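Local coordinates for protein aspartokinase (Synechocystis, PDB 3L76) that probably catalyses the ATP-dependent phosphorylation of aspartate that opens lysine and threonine synthesis, and binds both amino acids at its ACT domains, at residues K259-V264 with F416-S421; G354-A359 with C398-R403; A373-T378 with A410-A415; A380-N385 with A405-A410. All blocks are in the same frame, centred on the assembly; numbering follows the deposited sequence. Where two conformers were deposited one is given.

Overall arrangement
Interactions 2, 3 and 4 belong to one ACT domain, and interaction 1 ties the loop after helix 405-415 to strand 263-267 and the residues before it. Interaction 2 is the buried one: two antiparallel strands joined by backbone hydrogen bonds, with isoleucine, valine and cysteine on their faces. Interactions 3 and 4 hold the same pair of helices, 371-381 and 405-415, at successive levels. In both, aliphatic groups pack inward and a lysine or arginine lies toward the outside; interaction 4 also brings N385 to a bound threonine. Interaction 1, partly buried, joins loop to strand through valines, a phenylalanine, one backbone bond and a water.

Interaction 1 of 4, residues K259-V264 with F416-S421; sequences KAVDGV and FGVTLS
V261 CG2 approaches the ring of F416 obliquely, 3.4 Å from CD2 of F416 and nearly as close to CE2. The two side chains cross at about a right angle. With chi1 at -69°, F416 CG is placed beside its own backbone N, where it meets V261 CB and CG2; the ring also takes a cation-pi contact from K374. An alanine at F416 would probably leave V261 CG2 without its aromatic partner, take the cation-pi surface away from K374 and open a gap beside the helix end. A water bridges the two backbones, donating to V261 O (2.9 Å) and to F416 O, so two carbonyls are satisfied without touching. G417, with positive phi, is the first residue past helix 405-415 and closes it in a Schellman motif, a place that suits glycine. V418 then points back: its CG1 lies near V261 O, and its CG2 is 3.5 Å from V264 CG2. Branched, apolar valines suit this place, their methyls packing on each other and beside V261 O. Further on, S421 N donates to V264 O at 2.8 Å, almost straight and nearly along the C=O axis. D262 points away from the loop, its carboxylate going to R222 and N223, and with G263 it forms a classic beta bulge opposite A361. The contact thus fastens the segment leaving helix 405-415 to strand 263-267: V261 rests on I371 of helix 371-381 and on I360 of strand 348-361, which F416 touches too, while V264 packs on L412 of helix 405-415.

Interaction 2 of 4, residues G354-A359 with C398-R403; sequences GIAKIA and CVIDQR
I358 and C398 begin a run of antiparallel pairing between two strands of an ACT-domain sheet, 348-361 and 395-401. I358 N and O both bond to C398, and A356 does the same with I400, its N donating to I400 O at 2.9 Å. On the face of I358 and I400, both isoleucines hold CG1 between the backbone N and the carbonyl carbon (chi1 60° for I358, 56° for I400). Their CD1 atoms come 4.0 Å apart, the side chains crossing at about a right angle. Beta-branched residues suit such extended strands, and these two meet A408 of helix 405-415; the small A356 on the same face meets Y266. C398 CB lies 4.0 Å from I358 CG1, and its side chain reaches M375 and F376. I355 CB packs against V399 CG1 at 3.8 Å. K357 shares the other face with V399; its chain bends at chi3, which places CE, and NZ makes salt bridges with D300 and E565. Beyond the last pair Q402 N donates to G354 O at 2.8 Å. D401 OD1 accepts from R403 N, an Asx turn. R403 also grips the carboxylate side-on in a salt bridge, NE to OD1 and NH2 to OD2 at 2.9 Å.

Interaction 3 of 4, residues A373-T378 with A410-A415; sequences AKMFKT and AALSNA
The two helices of one ACT domain, 371-381 and 405-415, meet here through K374, M375 and T378 on one and A411, L412 and A415 on the other. Their short axes approach to 9.8 Å, with N-to-C directions 133° apart, so they run roughly counter to each other. The ACT fold lays such a pair across one face of an antiparallel sheet. Toward that sheet, M375 CG packs on L412 CD2 at 3.9 Å, the two chains crossing obliquely. Methionine, long and unbranched, and leucine, branched only at CG, reach down between helix and strands: M375 goes on to I360 and C398, and L412 to I358. Midway, T378 points at the other helix. Its CG2, anti to the backbone N, lies 3.6 Å from A411 CB, and its CB is covered by L412 CD2. The alanines A411 and A415 are small enough to let the helices come close at this point; A415 CB lies 3.6 Å from T378 OG1. Away from the sheet, K374 stretches fully out and its NZ donates to A415 O at 2.8 Å, approaching from above the carbonyl plane. That carbonyl lies in the last turn of helix 405-415, where the helix dipole would be expected to favour a positive charge. The aliphatic part of the same lysine comes near A415 CB, so lysine suits a partly exposed place with both apolar and polar neighbours. T378 OG1 is itself occupied within its helix: it donates to K374 O at 2.7 Å, reaching that oxygen from the opposite face of the carbonyl plane to T378 N.

Interaction 4 of 4, residues A380-N385 with A405-A410; sequences ADVGVN and ADRAIA. With THR (threonine), chain D.
V384 CG1 lies 4.2 Å from A408 CB and about as near to R407 CG, so one methyl of the valine touches both residues. V382, two residues earlier, points at the same helix and sets CG1 3.9 Å from R407 O. Its CG2 lies over one face of the R407 guanidinium, offset toward the rim. R407 was deposited in two conformers, so that end of the contact is doubtful, whereas A408, with only a CB, lets V384 come near the helix. What brings the valines here is the end of helix 371-381, a Schellman motif: G383, with positive phi, donates from its N to A380 O at 3.0 Å, and V384 N returns to L379 O. Glycine readily takes that backbone shape. Beneath V384 and A408 lies I400 of the ACT-domain sheet, and both residues also touch L379. One residue further, the chain reaches a bound threonine. N385 CG stands anti to its backbone N (chi1 -178°), and N385 OD1 accepts from the threonine N at 2.7 Å, while ND2 bonds D454 OD1. A leucine in place of N385 would probably leave the ligand's amino group short of one acceptor and D454 without this amide donor. The threonine is held further by D454, Q478 and the backbone N atoms of I386 and A459, with P456 packed against N385.

Interaction 1 of 4, residues K259-V264 with F416-S421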
loop_
_atom_site.group_PDB
_atom_site.type_symbol
_atom_site.label_atom_id
_atom_site.label_comp_id
_atom_site.label_asym_id
_atom_site.label_seq_id
_atom_site.Cartn_x
_atom_site.Cartn_y
_atom_site.Cartn_z
ATOM N N LYS A 259 -1.656 23.774 -11.282
ATOM C CA LYS A 259 -1.950 25.153 -11.677
ATOM C C LYS A 259 -3.219 25.191 -12.521
ATOM O O LYS A 259 -3.342 24.448 -13.491
ATOM C CB LYS A 259 -0.788 25.738 -12.484
ATOM C CG LYS A 259 0.110 26.703 -11.719
ATOM C CD LYS A 259 1.074 27.415 -12.670
ATOM C CE LYS A 259 1.494 26.495 -13.814
ATOM N NZ LYS A 259 2.488 27.141 -14.722
ATOM N N ALA A 260 -4.168 26.048 -12.160
ATOM C CA ALA A 260 -5.371 26.201 -12.974
ATOM C C ALA A 260 -4.999 26.855 -14.294
ATOM O O ALA A 260 -5.497 26.486 -15.342
ATOM C CB ALA A 260 -6.403 27.033 -12.259
ATOM N N VAL A 261 -4.076 27.803 -14.225
ATOM C CA VAL A 261 -3.729 28.614 -15.367
ATOM C C VAL A 261 -2.257 28.479 -15.720
ATOM O O VAL A 261 -1.395 28.729 -14.899
ATOM C CB VAL A 261 -4.058 30.091 -15.080
ATOM C CG1 VAL A 261 -3.317 31.027 -16.054
ATOM C CG2 VAL A 261 -5.569 30.297 -15.098
ATOM N N ASP A 262 -1.995 28.085 -16.958
ATOM C CA ASP A 262 -0.648 27.985 -17.485
ATOM C C ASP A 262 -0.061 29.305 -17.971
ATOM O O ASP A 262 1.145 29.511 -17.876
ATOM C CB ASP A 262 -0.622 27.019 -18.648
ATOM C CG ASP A 262 0.787 26.652 -19.051
ATOM O OD1 ASP A 262 1.609 26.310 -18.167
ATOM O OD2 ASP A 262 1.067 26.691 -20.252
ATOM N N GLY A 263 -0.899 30.190 -18.511
ATOM C CA GLY A 263 -0.385 31.409 -19.103
ATOM C C GLY A 263 -1.357 32.550 -19.274
ATOM O O GLY A 263 -2.561 32.360 -19.253
ATOM N N VAL A 264 -0.810 33.752 -19.427
ATOM C CA VAL A 264 -1.589 34.951 -19.717
ATOM C C VAL A 264 -1.245 35.403 -21.128
ATOM O O VAL A 264 -0.077 35.340 -21.534
ATOM C CB VAL A 264 -1.262 36.146 -18.757
ATOM C CG1 VAL A 264 -1.932 37.395 -19.253
ATOM C CG2 VAL A 264 -1.731 35.885 -17.359
ATOM N N PHE A 416 -2.442 34.902 -11.029
ATOM C CA PHE A 416 -2.306 33.501 -11.404
ATOM C C PHE A 416 -0.849 33.007 -11.374
ATOM O O PHE A 416 -0.566 31.878 -11.768
ATOM C CB PHE A 416 -2.904 33.265 -12.786
ATOM C CG PHE A 416 -4.387 33.394 -12.833
ATOM C CD1 PHE A 416 -4.993 34.565 -13.299
ATOM C CD2 PHE A 416 -5.185 32.344 -12.426
ATOM C CE1 PHE A 416 -6.372 34.672 -13.342
ATOM C CE2 PHE A 416 -6.571 32.449 -12.461
ATOM C CZ PHE A 416 -7.166 33.613 -12.922
ATOM N N GLY A 417 0.066 33.864 -10.932
ATOM C CA GLY A 417 1.474 33.510 -10.850
ATOM C C GLY A 417 2.117 32.989 -12.123
ATOM O O GLY A 417 2.959 32.095 -12.065
ATOM N N VAL A 418 1.749 33.558 -13.268
ATOM C CA VAL A 418 2.355 33.162 -14.542
ATOM C C VAL A 418 2.928 34.370 -15.309
ATOM O O VAL A 418 2.703 35.510 -14.943
ATOM C CB VAL A 418 1.340 32.424 -15.397
ATOM C CG1 VAL A 418 0.641 31.382 -14.552
ATOM C CG2 VAL A 418 0.330 33.406 -15.952
ATOM N N THR A 419 3.676 34.154 -16.374
ATOM C CA THR A 419 4.236 35.307 -17.073
ATOM C C THR A 419 3.534 35.521 -18.414
ATOM O O THR A 419 3.010 34.564 -19.009
ATOM C CB THR A 419 5.753 35.152 -17.251
ATOM O OG1 THR A 419 6.418 35.888 -16.221
ATOM C CG2 THR A 419 6.204 35.690 -18.604
ATOM N N LEU A 420 3.493 36.768 -18.881
ATOM C CA LEU A 420 2.904 37.025 -20.192
ATOM C C LEU A 420 3.550 36.111 -21.215
ATOM O O LEU A 420 4.768 36.114 -21.363
ATOM C CB LEU A 420 3.122 38.470 -20.633
ATOM C CG LEU A 420 1.959 39.134 -21.377
ATOM C CD1 LEU A 420 2.431 40.440 -21.990
ATOM C CD2 LEU A 420 1.338 38.231 -22.438
ATOM N N SER A 421 2.738 35.327 -21.914
ATOM C CA SER A 421 3.243 34.510 -23.007
ATOM C C SER A 421 3.673 35.413 -24.149
ATOM O O SER A 421 3.232 36.553 -24.237
ATOM C CB SER A 421 2.202 33.496 -23.478
ATOM O OG SER A 421 1.896 32.582 -22.437
HETATM O O HOH W 1 -2.101 29.640 -12.197
#

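Interaction 2 of 4, residues G354-A359 with C398-R403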
loop_
_atom_site.group_PDB
_atom_site.type_symbol
_atom_site.label_atom_id
_atom_site.label_comp_id
_atom_site.label_asym_id
_atom_site.label_seq_id
_atom_site.Cartn_x
_atom_site.Cartn_y
_atom_site.Cartn_z
ATOM N N GLY A 354 -10.095 50.803 -30.522
ATOM C CA GLY A 354 -9.140 50.911 -29.422
ATOM C C GLY A 354 -9.254 49.823 -28.383
ATOM O O GLY A 354 -9.379 50.097 -27.201
ATOM N N ILE A 355 -9.234 48.583 -28.837
ATOM C CA ILE A 355 -9.427 47.444 -27.965
ATOM C C ILE A 355 -8.161 46.582 -27.887
ATOM O O ILE A 355 -7.250 46.693 -28.717
ATOM C CB ILE A 355 -10.564 46.555 -28.478
ATOM C CG1 ILE A 355 -10.285 46.134 -29.926
ATOM C CG2 ILE A 355 -11.873 47.282 -28.359
ATOM C CD1 ILE A 355 -11.249 45.104 -30.476
ATOM N N ALA A 356 -8.119 45.719 -26.881
ATOM C CA ALA A 356 -7.101 44.688 -26.796
ATOM C C ALA A 356 -7.803 43.407 -26.412
ATOM O O ALA A 356 -8.882 43.431 -25.805
ATOM C CB ALA A 356 -6.026 45.046 -25.772
ATOM N N LYS A 357 -7.206 42.287 -26.789
ATOM C CA LYS A 357 -7.672 40.993 -26.319
ATOM C C LYS A 357 -6.726 40.444 -25.252
ATOM O O LYS A 357 -5.507 40.379 -25.457
ATOM C CB LYS A 357 -7.784 40.016 -27.479
ATOM C CG LYS A 357 -8.302 38.670 -27.042
ATOM C CD LYS A 357 -8.312 37.651 -28.183
ATOM C CE LYS A 357 -6.928 37.486 -28.800
ATOM N NZ LYS A 357 -6.906 36.301 -29.680
ATOM N N ILE A 358 -7.274 40.092 -24.096
ATOM C CA ILE A 358 -6.483 39.407 -23.078
ATOM C C ILE A 358 -7.101 38.056 -22.794
ATOM O O ILE A 358 -8.301 37.863 -22.979
ATOM C CB ILE A 358 -6.356 40.200 -21.770
ATOM C CG1 ILE A 358 -7.737 40.452 -21.175
ATOM C CG2 ILE A 358 -5.641 41.508 -22.013
ATOM C CD1 ILE A 358 -7.698 41.352 -19.975
ATOM N N ALA A 359 -6.276 37.113 -22.357
ATOM C CA ALA A 359 -6.775 35.779 -22.037
ATOM C C ALA A 359 -5.992 35.122 -20.925
ATOM O O ALA A 359 -4.815 35.442 -20.679
ATOM C CB ALA A 359 -6.740 34.913 -23.263
ATOM N N CYS A 398 -11.139 37.911 -23.173
ATOM C CA CYS A 398 -11.877 39.119 -22.851
ATOM C C CYS A 398 -11.437 40.248 -23.769
ATOM O O CYS A 398 -10.257 40.370 -24.107
ATOM C CB CYS A 398 -11.639 39.531 -21.402
ATOM S SG CYS A 398 -12.485 38.540 -20.175
ATOM N N VAL A 399 -12.386 41.075 -24.190
ATOM C CA VAL A 399 -12.007 42.254 -24.952
ATOM C C VAL A 399 -12.102 43.426 -24.010
ATOM O O VAL A 399 -13.069 43.536 -23.258
ATOM C CB VAL A 399 -12.884 42.451 -26.199
ATOM C CG1 VAL A 399 -12.479 43.701 -26.936
ATOM C CG2 VAL A 399 -12.768 41.244 -27.103
ATOM N N ILE A 400 -11.075 44.271 -24.011
ATOM C CA ILE A 400 -11.035 45.418 -23.102
ATOM C C ILE A 400 -10.561 46.692 -23.802
ATOM O O ILE A 400 -9.985 46.659 -24.893
ATOM C CB ILE A 400 -10.099 45.179 -21.891
ATOM C CG1 ILE A 400 -8.694 44.828 -22.365
ATOM C CG2 ILE A 400 -10.626 44.074 -20.973
ATOM C CD1 ILE A 400 -7.647 45.095 -21.316
ATOM N N ASP A 401 -10.810 47.826 -23.172
ATOM C CA ASP A 401 -10.235 49.058 -23.663
ATOM C C ASP A 401 -8.711 48.936 -23.677
ATOM O O ASP A 401 -8.091 48.648 -22.648
ATOM C CB ASP A 401 -10.637 50.234 -22.780
ATOM C CG ASP A 401 -10.393 51.590 -23.450
ATOM O OD1 ASP A 401 -9.260 51.856 -23.912
ATOM O OD2 ASP A 401 -11.342 52.400 -23.493
ATOM N N GLN A 402 -8.117 49.180 -24.843
ATOM C CA GLN A 402 -6.667 49.139 -25.010
ATOM C C GLN A 402 -5.926 49.876 -23.902
ATOM O O GLN A 402 -4.848 49.464 -23.488
ATOM C CB GLN A 402 -6.263 49.723 -26.363
ATOM C CG GLN A 402 -4.789 50.107 -26.462
ATOM C CD GLN A 402 -3.864 48.955 -26.125
ATOM O OE1 GLN A 402 -4.235 47.787 -26.251
ATOM N NE2 GLN A 402 -2.653 49.277 -25.688
ATOM N N ARG A 403 -6.495 50.970 -23.416
ATOM C CA ARG A 403 -5.822 51.735 -22.366
ATOM C C ARG A 403 -5.710 50.985 -21.032
ATOM O O ARG A 403 -4.918 51.357 -20.178
ATOM C CB ARG A 403 -6.517 53.078 -22.153
ATOM C CG ARG A 403 -6.268 54.080 -23.254
ATOM C CD ARG A 403 -7.191 55.273 -23.100
ATOM N NE ARG A 403 -8.581 54.857 -23.157
ATOM C CZ ARG A 403 -9.603 55.694 -23.139
ATOM N NH1 ARG A 403 -9.381 56.996 -23.073
ATOM N NH2 ARG A 403 -10.840 55.219 -23.193
#

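Interaction 3 of 4, residues A373-T378 with A410-A415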
loop_
_atom_site.group_PDB
_atom_site.type_symbol
_atom_site.label_atom_id
_atom_site.label_comp_id
_atom_site.label_asym_id
_atom_site.label_seq_id
_atom_site.Cartn_x
_atom_site.Cartn_y
_atom_site.Cartn_z
ATOM N N ALA A 373 -14.188 33.111 -12.888
ATOM C CA ALA A 373 -14.612 34.060 -11.867
ATOM C C ALA A 373 -13.427 34.840 -11.310
ATOM O O ALA A 373 -13.506 36.049 -11.068
ATOM C CB ALA A 373 -15.335 33.332 -10.759
ATOM N N LYS A 374 -12.321 34.140 -11.099
ATOM C CA LYS A 374 -11.130 34.786 -10.581
ATOM C C LYS A 374 -10.503 35.729 -11.610
ATOM O O LYS A 374 -9.982 36.779 -11.261
ATOM C CB LYS A 374 -10.118 33.747 -10.111
ATOM C CG LYS A 374 -8.853 34.365 -9.556
ATOM C CD LYS A 374 -7.884 33.294 -9.132
ATOM C CE LYS A 374 -6.575 33.889 -8.630
ATOM N NZ LYS A 374 -5.498 32.862 -8.684
ATOM N N MET A 375 -10.561 35.359 -12.882
ATOM C CA MET A 375 -10.157 36.296 -13.924
ATOM C C MET A 375 -10.949 37.599 -13.832
ATOM O O MET A 375 -10.374 38.685 -13.732
ATOM C CB MET A 375 -10.336 35.692 -15.304
ATOM C CG MET A 375 -9.796 36.582 -16.401
ATOM S SD MET A 375 -10.202 35.957 -18.034
ATOM C CE MET A 375 -9.217 37.072 -19.015
ATOM N N PHE A 376 -12.271 37.481 -13.848
ATOM C CA PHE A 376 -13.171 38.646 -13.768
ATOM C C PHE A 376 -12.965 39.490 -12.516
ATOM O O PHE A 376 -12.983 40.717 -12.585
ATOM C CB PHE A 376 -14.644 38.212 -13.878
ATOM C CG PHE A 376 -14.937 37.334 -15.086
ATOM C CD1 PHE A 376 -14.108 37.360 -16.213
ATOM C CD2 PHE A 376 -16.032 36.484 -15.092
ATOM C CE1 PHE A 376 -14.380 36.555 -17.325
ATOM C CE2 PHE A 376 -16.319 35.669 -16.193
ATOM C CZ PHE A 376 -15.503 35.700 -17.309
ATOM N N LYS A 377 -12.756 38.843 -11.374
ATOM C CA LYS A 377 -12.497 39.568 -10.127
ATOM C C LYS A 377 -11.183 40.352 -10.202
ATOM O O LYS A 377 -11.122 41.517 -9.817
ATOM C CB LYS A 377 -12.463 38.608 -8.935
ATOM C CG LYS A 377 -12.082 39.262 -7.608
ATOM C CD LYS A 377 -11.620 38.224 -6.570
ATOM C CE LYS A 377 -11.009 38.878 -5.326
ATOM N NZ LYS A 377 -11.981 39.744 -4.594
ATOM N N THR A 378 -10.133 39.708 -10.707
ATOM C CA THR A 378 -8.835 40.351 -10.849
ATOM C C THR A 378 -8.926 41.634 -11.661
ATOM O O THR A 378 -8.386 42.657 -11.257
ATOM C CB THR A 378 -7.816 39.414 -11.503
ATOM O OG1 THR A 378 -7.770 38.191 -10.770
ATOM C CG2 THR A 378 -6.439 40.042 -11.492
ATOM N N ALA A 410 -0.824 42.957 -15.881
ATOM C CA ALA A 410 -0.008 42.871 -14.680
ATOM C C ALA A 410 -0.815 42.180 -13.609
ATOM O O ALA A 410 -0.293 41.324 -12.890
ATOM C CB ALA A 410 0.406 44.247 -14.199
ATOM N N ALA A 411 -2.093 42.552 -13.508
ATOM C CA ALA A 411 -2.967 42.000 -12.478
ATOM C C ALA A 411 -3.203 40.516 -12.665
ATOM O O ALA A 411 -3.239 39.783 -11.691
ATOM C CB ALA A 411 -4.288 42.725 -12.433
ATOM N N LEU A 412 -3.369 40.082 -13.910
ATOM C CA LEU A 412 -3.609 38.678 -14.191
ATOM C C LEU A 412 -2.335 37.872 -13.991
ATOM O O LEU A 412 -2.351 36.762 -13.462
ATOM C CB LEU A 412 -4.140 38.500 -15.614
ATOM C CG LEU A 412 -5.562 39.005 -15.845
ATOM C CD1 LEU A 412 -5.906 38.936 -17.311
ATOM C CD2 LEU A 412 -6.549 38.191 -15.025
ATOM N N SER A 413 -1.233 38.455 -14.426
ATOM C CA SER A 413 0.080 37.852 -14.281
ATOM C C SER A 413 0.361 37.529 -12.801
ATOM O O SER A 413 0.756 36.406 -12.467
ATOM C CB SER A 413 1.138 38.794 -14.879
ATOM O OG SER A 413 2.429 38.233 -14.762
ATOM N N ASN A 414 0.120 38.505 -11.926
ATOM C CA ASN A 414 0.253 38.341 -10.463
ATOM C C ASN A 414 -0.734 37.377 -9.837
ATOM O O ASN A 414 -0.357 36.529 -9.049
ATOM C CB ASN A 414 0.082 39.677 -9.741
ATOM C CG ASN A 414 1.393 40.384 -9.490
ATOM O OD1 ASN A 414 2.440 39.984 -9.995
ATOM N ND2 ASN A 414 1.340 41.449 -8.700
ATOM N N ALA A 415 -2.010 37.528 -10.155
ATOM C CA ALA A 415 -3.029 36.710 -9.513
ATOM C C ALA A 415 -2.892 35.230 -9.830
ATOM O O ALA A 415 -3.197 34.393 -9.003
ATOM C CB ALA A 415 -4.423 37.184 -9.871
#

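Interaction 4 of 4, residues A380-N385 with A405-A410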
loop_
_atom_site.group_PDB
_atom_site.type_symbol
_atom_site.label_atom_id
_atom_site.label_comp_id
_atom_site.label_asym_id
_atom_site.label_seq_id
_atom_site.Cartn_x
_atom_site.Cartn_y
_atom_site.Cartn_z
ATOM N N ALA A 380 -11.775 43.322 -12.312
ATOM C CA ALA A 380 -12.639 44.229 -11.552
ATOM C C ALA A 380 -11.882 44.927 -10.435
ATOM O O ALA A 380 -12.061 46.120 -10.209
ATOM C CB ALA A 380 -13.838 43.497 -10.991
ATOM N N ASP A 381 -11.037 44.187 -9.727
ATOM C CA ASP A 381 -10.332 44.764 -8.585
ATOM C C ASP A 381 -9.364 45.831 -9.045
ATOM O O ASP A 381 -9.008 46.723 -8.280
ATOM C CB ASP A 381 -9.595 43.698 -7.778
ATOM C CG ASP A 381 -10.533 42.816 -6.989
ATOM O OD1 ASP A 381 -11.635 43.290 -6.636
ATOM O OD2 ASP A 381 -10.163 41.654 -6.729
ATOM N N VAL A 382 -8.952 45.762 -10.306
ATOM C CA VAL A 382 -8.018 46.754 -10.811
ATOM C C VAL A 382 -8.738 47.799 -11.700
ATOM O O VAL A 382 -8.118 48.599 -12.406
ATOM C CB VAL A 382 -6.774 46.066 -11.466
ATOM C CG1 VAL A 382 -6.998 45.774 -12.931
ATOM C CG2 VAL A 382 -5.526 46.892 -11.249
ATOM N N GLY A 383 -10.066 47.790 -11.621
ATOM C CA GLY A 383 -10.895 48.780 -12.268
ATOM C C GLY A 383 -11.135 48.642 -13.769
ATOM O O GLY A 383 -11.619 49.572 -14.387
ATOM N N VAL A 384 -10.810 47.510 -14.381
ATOM C CA VAL A 384 -11.009 47.420 -15.827
ATOM C C VAL A 384 -12.307 46.712 -16.199
ATOM O O VAL A 384 -12.595 45.623 -15.706
ATOM C CB VAL A 384 -9.768 46.868 -16.617
ATOM C CG1 VAL A 384 -8.530 46.823 -15.738
ATOM C CG2 VAL A 384 -10.043 45.534 -17.243
ATOM N N ASN A 385 -13.091 47.374 -17.048
ATOM C CA ASN A 385 -14.379 46.870 -17.482
ATOM C C ASN A 385 -14.221 45.843 -18.596
ATOM O O ASN A 385 -13.430 46.036 -19.516
ATOM C CB ASN A 385 -15.268 48.027 -17.972
ATOM C CG ASN A 385 -16.649 47.556 -18.398
ATOM O OD1 ASN A 385 -17.467 47.183 -17.563
ATOM N ND2 ASN A 385 -16.901 47.547 -19.704
ATOM N N ALA A 405 -5.017 47.786 -20.773
ATOM C CA ALA A 405 -4.204 46.594 -21.009
ATOM C C ALA A 405 -3.031 46.398 -20.043
ATOM O O ALA A 405 -2.804 45.299 -19.550
ATOM C CB ALA A 405 -3.700 46.572 -22.457
ATOM N N ASP A 406 -2.265 47.451 -19.786
ATOM C CA ASP A 406 -1.101 47.328 -18.888
ATOM C C ASP A 406 -1.499 46.861 -17.506
ATOM O O ASP A 406 -0.886 45.937 -16.981
ATOM C CB ASP A 406 -0.343 48.648 -18.718
ATOM C CG ASP A 406 0.907 48.725 -19.560
ATOM O OD1 ASP A 406 1.335 49.859 -19.858
ATOM O OD2 ASP A 406 1.455 47.664 -19.924
ATOM N N ARG A 407 -2.502 47.500 -16.910
ATOM C CA ARG A 407 -2.871 47.174 -15.541
ATOM C C ARG A 407 -3.602 45.845 -15.489
ATOM O O ARG A 407 -3.520 45.131 -14.488
ATOM C CB ARG A 407 -3.634 48.320 -14.840
ATOM C CG ARG A 407 -5.003 48.690 -15.397
ATOM C CD ARG A 407 -5.405 50.149 -15.038
ATOM N NE ARG A 407 -4.750 50.656 -13.829
ATOM C CZ ARG A 407 -5.336 50.779 -12.638
ATOM N NH1 ARG A 407 -6.611 50.451 -12.473
ATOM N NH2 ARG A 407 -4.644 51.239 -11.605
ATOM N N ALA A 408 -4.255 45.494 -16.587
ATOM C CA ALA A 408 -4.998 44.245 -16.665
ATOM C C ALA A 408 -4.061 43.030 -16.727
ATOM O O ALA A 408 -4.262 42.026 -16.033
ATOM C CB ALA A 408 -5.951 44.262 -17.865
ATOM N N ILE A 409 -3.033 43.131 -17.568
ATOM C CA ILE A 409 -2.033 42.070 -17.748
ATOM C C ILE A 409 -1.213 41.855 -16.502
ATOM O O ILE A 409 -0.897 40.728 -16.123
ATOM C CB ILE A 409 -1.024 42.428 -18.838
ATOM C CG1 ILE A 409 -1.676 42.358 -20.219
ATOM C CG2 ILE A 409 0.221 41.498 -18.760
ATOM C CD1 ILE A 409 -0.866 43.079 -21.276
ATOM N N ALA A 410 -0.824 42.957 -15.881
ATOM C CA ALA A 410 -0.008 42.871 -14.680
ATOM C C ALA A 410 -0.815 42.180 -13.609
ATOM O O ALA A 410 -0.293 41.324 -12.890
ATOM C CB ALA A 410 0.406 44.247 -14.199
HETATM N N THR D . -18.902 44.929 -17.970
HETATM C CA THR D . -19.258 44.003 -16.897
HETATM C C THR D . -18.025 43.680 -16.070
HETATM O O THR D . -16.898 44.049 -16.450
HETATM C CB THR D . -19.850 42.690 -17.427
HETATM O OG1 THR D . -18.884 42.035 -18.266
HETATM C CG2 THR D . -21.151 42.954 -18.210
HETATM O OXT THR D . -18.155 43.051 -15.010
#